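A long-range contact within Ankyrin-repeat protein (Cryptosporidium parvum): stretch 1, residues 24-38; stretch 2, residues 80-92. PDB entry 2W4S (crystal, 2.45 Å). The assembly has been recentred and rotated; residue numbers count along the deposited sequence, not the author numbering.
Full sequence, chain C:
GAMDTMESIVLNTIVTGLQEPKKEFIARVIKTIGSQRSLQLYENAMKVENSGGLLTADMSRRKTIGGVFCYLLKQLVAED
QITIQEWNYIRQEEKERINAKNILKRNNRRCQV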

# COMPACT_ATOMS: atom_id res chain seq x y z
N GLU C 24 -3.38 15.36 -6.03
CA GLU C 24 -4.64 15.57 -6.77
C GLU C 24 -4.94 14.52 -7.84
O GLU C 24 -6.08 14.07 -7.92
CB GLU C 24 -4.83 17.00 -7.27
CG GLU C 24 -5.96 17.73 -6.49
CD GLU C 24 -7.41 17.37 -6.97
OE1 GLU C 24 -8.17 16.72 -6.21
OE2 GLU C 24 -7.80 17.77 -8.10
N PHE C 25 -3.94 14.08 -8.60
CA PHE C 25 -4.21 13.01 -9.56
C PHE C 25 -4.71 11.72 -8.89
O PHE C 25 -5.61 11.06 -9.38
CB PHE C 25 -3.01 12.73 -10.50
CG PHE C 25 -3.11 11.41 -11.22
CD1 PHE C 25 -3.94 11.24 -12.33
CD2 PHE C 25 -2.38 10.31 -10.78
CE1 PHE C 25 -4.02 9.99 -12.97
CE2 PHE C 25 -2.46 9.09 -11.41
CZ PHE C 25 -3.28 8.92 -12.49
N ILE C 26 -4.14 11.37 -7.75
CA ILE C 26 -4.62 10.19 -7.05
C ILE C 26 -5.95 10.49 -6.33
O ILE C 26 -6.84 9.65 -6.32
CB ILE C 26 -3.52 9.60 -6.11
CG1 ILE C 26 -2.31 9.18 -6.94
CG2 ILE C 26 -4.05 8.46 -5.26
CD1 ILE C 26 -2.52 7.95 -7.82
N ALA C 27 -6.09 11.69 -5.76
CA ALA C 27 -7.40 12.14 -5.24
C ALA C 27 -8.55 11.99 -6.28
O ALA C 27 -9.65 11.55 -5.94
CB ALA C 27 -7.31 13.58 -4.76
N ARG C 28 -8.29 12.34 -7.53
CA ARG C 28 -9.30 12.19 -8.57
C ARG C 28 -9.63 10.72 -8.87
O ARG C 28 -10.79 10.39 -9.09
CB ARG C 28 -8.96 13.04 -9.81
CG ARG C 28 -9.03 14.57 -9.51
CD ARG C 28 -8.75 15.50 -10.69
NE ARG C 28 -7.53 15.16 -11.42
CZ ARG C 28 -6.34 15.74 -11.28
NH1 ARG C 28 -6.16 16.74 -10.42
NH2 ARG C 28 -5.31 15.32 -12.00
N VAL C 29 -8.64 9.83 -8.81
CA VAL C 29 -8.94 8.39 -8.98
C VAL C 29 -9.84 7.85 -7.87
O VAL C 29 -10.83 7.17 -8.14
CB VAL C 29 -7.66 7.54 -9.05
CG1 VAL C 29 -8.01 6.04 -9.15
CG2 VAL C 29 -6.79 7.96 -10.23
N ILE C 30 -9.49 8.17 -6.62
CA ILE C 30 -10.28 7.79 -5.44
C ILE C 30 -11.71 8.35 -5.51
O ILE C 30 -12.67 7.61 -5.25
CB ILE C 30 -9.59 8.19 -4.13
CG1 ILE C 30 -8.38 7.27 -3.88
CG2 ILE C 30 -10.55 8.16 -2.95
CD1 ILE C 30 -7.38 7.81 -2.89
N LYS C 31 -11.83 9.63 -5.87
CA LYS C 31 -13.13 10.28 -6.03
C LYS C 31 -13.98 9.56 -7.08
O LYS C 31 -15.20 9.44 -6.92
CB LYS C 31 -12.98 11.76 -6.40
CG LYS C 31 -12.83 12.69 -5.19
CD LYS C 31 -12.48 14.14 -5.60
CE LYS C 31 -11.60 14.81 -4.50
NZ LYS C 31 -10.76 15.94 -5.03
N THR C 32 -13.33 9.07 -8.13
CA THR C 32 -14.02 8.37 -9.21
C THR C 32 -14.33 6.88 -8.98
O THR C 32 -15.49 6.45 -9.13
CB THR C 32 -13.26 8.53 -10.52
OG1 THR C 32 -13.03 9.92 -10.76
CG2 THR C 32 -14.05 7.92 -11.67
N ILE C 33 -13.32 6.06 -8.64
CA ILE C 33 -13.59 4.62 -8.44
C ILE C 33 -13.75 4.15 -6.98
O ILE C 33 -14.07 2.98 -6.76
CB ILE C 33 -12.59 3.71 -9.21
CG1 ILE C 33 -11.17 3.82 -8.62
CG2 ILE C 33 -12.61 4.04 -10.71
CD1 ILE C 33 -10.09 3.18 -9.48
N GLY C 34 -13.56 5.05 -6.00
CA GLY C 34 -13.61 4.66 -4.58
C GLY C 34 -12.27 4.14 -4.02
O GLY C 34 -11.41 3.67 -4.78
N SER C 35 -12.09 4.21 -2.70
CA SER C 35 -10.80 3.80 -2.11
C SER C 35 -10.55 2.31 -2.24
O SER C 35 -9.41 1.87 -2.37
CB SER C 35 -10.66 4.27 -0.65
OG SER C 35 -11.64 3.70 0.16
N GLN C 36 -11.64 1.55 -2.23
CA GLN C 36 -11.60 0.12 -2.46
C GLN C 36 -10.98 -0.25 -3.81
O GLN C 36 -10.00 -0.99 -3.84
CB GLN C 36 -13.00 -0.47 -2.30
CG GLN C 36 -13.04 -1.93 -1.94
CD GLN C 36 -14.36 -2.31 -1.28
OE1 GLN C 36 -14.61 -1.97 -0.12
NE2 GLN C 36 -15.20 -3.02 -2.02
N ARG C 37 -11.49 0.25 -4.94
CA ARG C 37 -10.94 -0.14 -6.25
C ARG C 37 -9.55 0.47 -6.50
O ARG C 37 -8.70 -0.16 -7.15
CB ARG C 37 -11.93 0.16 -7.41
CG ARG C 37 -13.25 -0.66 -7.35
CD ARG C 37 -14.32 -0.12 -8.30
NE ARG C 37 -14.44 -0.89 -9.56
CZ ARG C 37 -15.49 -1.65 -9.87
NH1 ARG C 37 -16.53 -1.75 -9.04
NH2 ARG C 37 -15.52 -2.32 -11.03
N SER C 38 -9.33 1.67 -5.98
CA SER C 38 -8.02 2.32 -5.96
C SER C 38 -6.91 1.45 -5.34
O SER C 38 -5.83 1.30 -5.92
CB SER C 38 -8.12 3.63 -5.21
OG SER C 38 -8.85 4.57 -5.96
N ASP C 80 -14.36 -0.78 -19.96
CA ASP C 80 -15.61 -0.05 -19.69
C ASP C 80 -15.92 0.11 -18.21
O ASP C 80 -17.08 0.12 -17.82
CB ASP C 80 -16.80 -0.71 -20.44
CG ASP C 80 -16.65 -0.64 -21.98
OD1 ASP C 80 -16.30 0.45 -22.49
OD2 ASP C 80 -16.90 -1.67 -22.67
N GLN C 81 -14.89 0.24 -17.38
CA GLN C 81 -15.08 0.35 -15.92
C GLN C 81 -15.12 1.81 -15.48
O GLN C 81 -15.79 2.16 -14.51
CB GLN C 81 -13.96 -0.38 -15.17
CG GLN C 81 -14.09 -1.89 -15.16
CD GLN C 81 -15.46 -2.33 -14.75
OE1 GLN C 81 -15.89 -2.08 -13.61
NE2 GLN C 81 -16.19 -2.96 -15.67
N ILE C 82 -14.41 2.64 -16.23
CA ILE C 82 -14.34 4.08 -16.04
C ILE C 82 -14.85 4.62 -17.37
O ILE C 82 -14.48 4.08 -18.39
CB ILE C 82 -12.86 4.50 -15.80
CG1 ILE C 82 -12.47 4.22 -14.37
CG2 ILE C 82 -12.60 5.96 -16.08
CD1 ILE C 82 -10.97 4.35 -14.12
N THR C 83 -15.70 5.66 -17.36
CA THR C 83 -16.16 6.30 -18.61
C THR C 83 -15.07 7.19 -19.20
O THR C 83 -14.11 7.53 -18.51
CB THR C 83 -17.37 7.22 -18.40
OG1 THR C 83 -16.96 8.35 -17.63
CG2 THR C 83 -18.54 6.48 -17.72
N ILE C 84 -15.23 7.59 -20.46
CA ILE C 84 -14.28 8.52 -21.09
C ILE C 84 -14.27 9.86 -20.36
O ILE C 84 -13.22 10.37 -20.04
CB ILE C 84 -14.56 8.79 -22.60
CG1 ILE C 84 -14.36 7.53 -23.45
CG2 ILE C 84 -13.66 9.90 -23.11
CD1 ILE C 84 -12.99 6.90 -23.36
N GLN C 85 -15.45 10.41 -20.09
CA GLN C 85 -15.57 11.60 -19.24
C GLN C 85 -14.82 11.46 -17.91
O GLN C 85 -14.09 12.37 -17.53
CB GLN C 85 -17.03 11.93 -18.99
CG GLN C 85 -17.53 13.13 -19.77
CD GLN C 85 -17.36 13.01 -21.29
OE1 GLN C 85 -16.37 13.50 -21.85
NE2 GLN C 85 -18.33 12.36 -21.97
N GLU C 86 -14.97 10.33 -17.22
CA GLU C 86 -14.25 10.13 -15.98
C GLU C 86 -12.73 10.07 -16.18
O GLU C 86 -11.97 10.54 -15.35
CB GLU C 86 -14.75 8.90 -15.22
CG GLU C 86 -16.14 9.10 -14.64
CD GLU C 86 -16.74 7.83 -14.07
OE1 GLU C 86 -16.27 6.72 -14.36
OE2 GLU C 86 -17.70 7.95 -13.30
N TRP C 87 -12.31 9.52 -17.30
CA TRP C 87 -10.88 9.42 -17.59
C TRP C 87 -10.25 10.81 -17.83
O TRP C 87 -9.12 11.06 -17.45
CB TRP C 87 -10.69 8.47 -18.77
CG TRP C 87 -9.35 8.45 -19.47
CD1 TRP C 87 -9.08 8.97 -20.71
CD2 TRP C 87 -8.12 7.86 -19.01
NE1 TRP C 87 -7.77 8.74 -21.04
CE2 TRP C 87 -7.15 8.07 -20.02
CE3 TRP C 87 -7.75 7.16 -17.85
CZ2 TRP C 87 -5.82 7.60 -19.92
CZ3 TRP C 87 -6.40 6.67 -17.74
CH2 TRP C 87 -5.46 6.90 -18.76
N ASN C 88 -11.01 11.69 -18.45
CA ASN C 88 -10.59 13.05 -18.68
C ASN C 88 -10.55 13.87 -17.39
O ASN C 88 -9.64 14.68 -17.22
CB ASN C 88 -11.50 13.71 -19.72
CG ASN C 88 -11.05 13.42 -21.14
OD1 ASN C 88 -10.45 14.27 -21.78
ND2 ASN C 88 -11.33 12.20 -21.63
N TYR C 89 -11.50 13.65 -16.47
CA TYR C 89 -11.49 14.35 -15.19
C TYR C 89 -10.23 13.99 -14.42
O TYR C 89 -9.54 14.89 -13.93
CB TYR C 89 -12.76 14.05 -14.37
CG TYR C 89 -12.67 14.42 -12.90
CD1 TYR C 89 -12.73 15.77 -12.47
CD2 TYR C 89 -12.54 13.43 -11.91
CE1 TYR C 89 -12.66 16.11 -11.09
CE2 TYR C 89 -12.47 13.76 -10.53
CZ TYR C 89 -12.54 15.09 -10.14
OH TYR C 89 -12.45 15.39 -8.79
N ILE C 90 -9.93 12.68 -14.34
CA ILE C 90 -8.76 12.15 -13.66
C ILE C 90 -7.45 12.73 -14.23
O ILE C 90 -6.58 13.14 -13.46
CB ILE C 90 -8.70 10.59 -13.71
CG1 ILE C 90 -9.70 9.97 -12.73
CG2 ILE C 90 -7.33 10.07 -13.37
CD1 ILE C 90 -10.05 8.55 -13.08
N ARG C 91 -7.34 12.76 -15.56
CA ARG C 91 -6.11 13.17 -16.24
C ARG C 91 -5.83 14.68 -16.36
O ARG C 91 -4.72 15.05 -16.75
CB ARG C 91 -5.98 12.47 -17.60
CG ARG C 91 -5.21 11.16 -17.50
CD ARG C 91 -5.13 10.43 -18.83
NE ARG C 91 -4.04 10.88 -19.71
CZ ARG C 91 -4.24 11.48 -20.89
NH1 ARG C 91 -5.47 11.71 -21.32
NH2 ARG C 91 -3.20 11.83 -21.63
N GLN C 92 -6.80 15.56 -16.07
CA GLN C 92 -6.55 17.03 -16.00
C GLN C 92 -7.79 17.84 -15.57
O GLN C 92 -8.21 17.82 -14.40
CB GLN C 92 -5.98 17.58 -17.33
CG GLN C 92 -6.71 17.13 -18.61
CD GLN C 92 -5.80 17.08 -19.86
OE1 GLN C 92 -5.57 18.11 -20.51
NE2 GLN C 92 -5.30 15.88 -20.19

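What holds the two stretches together through polar atoms? The clearest answer is Arg28, whose guanidinium reaches the C-terminal end of helix 84-91 and donates twice to one carbonyl: Arg28 NE lies 3.0 Å from Ile90 O, and Arg28 NH2 lies 2.9 Å from the same Ile90 O. The oxygen sits at the edge of the guanidinium, near its plane, where two neighbouring N-H groups can converge on it. Carbonyls in the last turn of a helix often lack a backbone N-H partner further along, so they are natural acceptors for a side chain. At the other end of the contact, Arg37 NH2 comes within 2.6 Å of Gln81 OE1, but the angle is poor and the pair is not a hydrogen bond.

How is Arg28 held in place for this role? Within its own helix it forms a salt bridge with Glu24, Arg28 NH1 standing 3.0 Å from Glu24 OE2, so its remaining terminal nitrogen is engaged one turn back while NE and NH2 face Ile90. Glu24 also forms a salt bridge with Lys31, with a weak hydrogen bond of 3.0 Å from Lys31 NZ to Glu24 OE1. The aliphatic part of Arg28 is used as well: Arg28 CD lies over the face of the Tyr89 ring, a CH-pi contact, and Arg28 CG is 3.6 Å from Tyr89 OH.

What fills the space between the helices? Ile90 is the central knob, its side chain seated among Phe25, Arg28, Val29 and Thr32. Its CG2 packs 3.3 Å from Phe25 CE1 and 3.8 Å from Val29 CG2, while its CG1 is 3.9 Å from Thr32 OG1. The same residue thus offers its carbonyl to Arg28 and its side chain to the apolar packing. Thr32 OG1 donates to Arg28 O at 2.8 Å, satisfying its hydroxyl within its own helix, and Thr32 CG2 rests 3.6 Å from Glu86 CD.

How does the contact run along its length? The helices lie at 153°, nearly antiparallel, with axes 8.8 Å apart at closest approach, so advancing from Arg28 to Thr32 to Ile33 means stepping back from Ile90 to Glu86 to Ile82. The backbones are tightest at Arg28 and Ile90, whose CA atoms are 5.1 Å apart. Beyond the start of helix 84-91, where Thr83 OG1 caps Glu86 N at 2.8 Å, Ile33 CG2 meets Ile82 CG1 at 3.7 Å and extends the apolar packing into the loop.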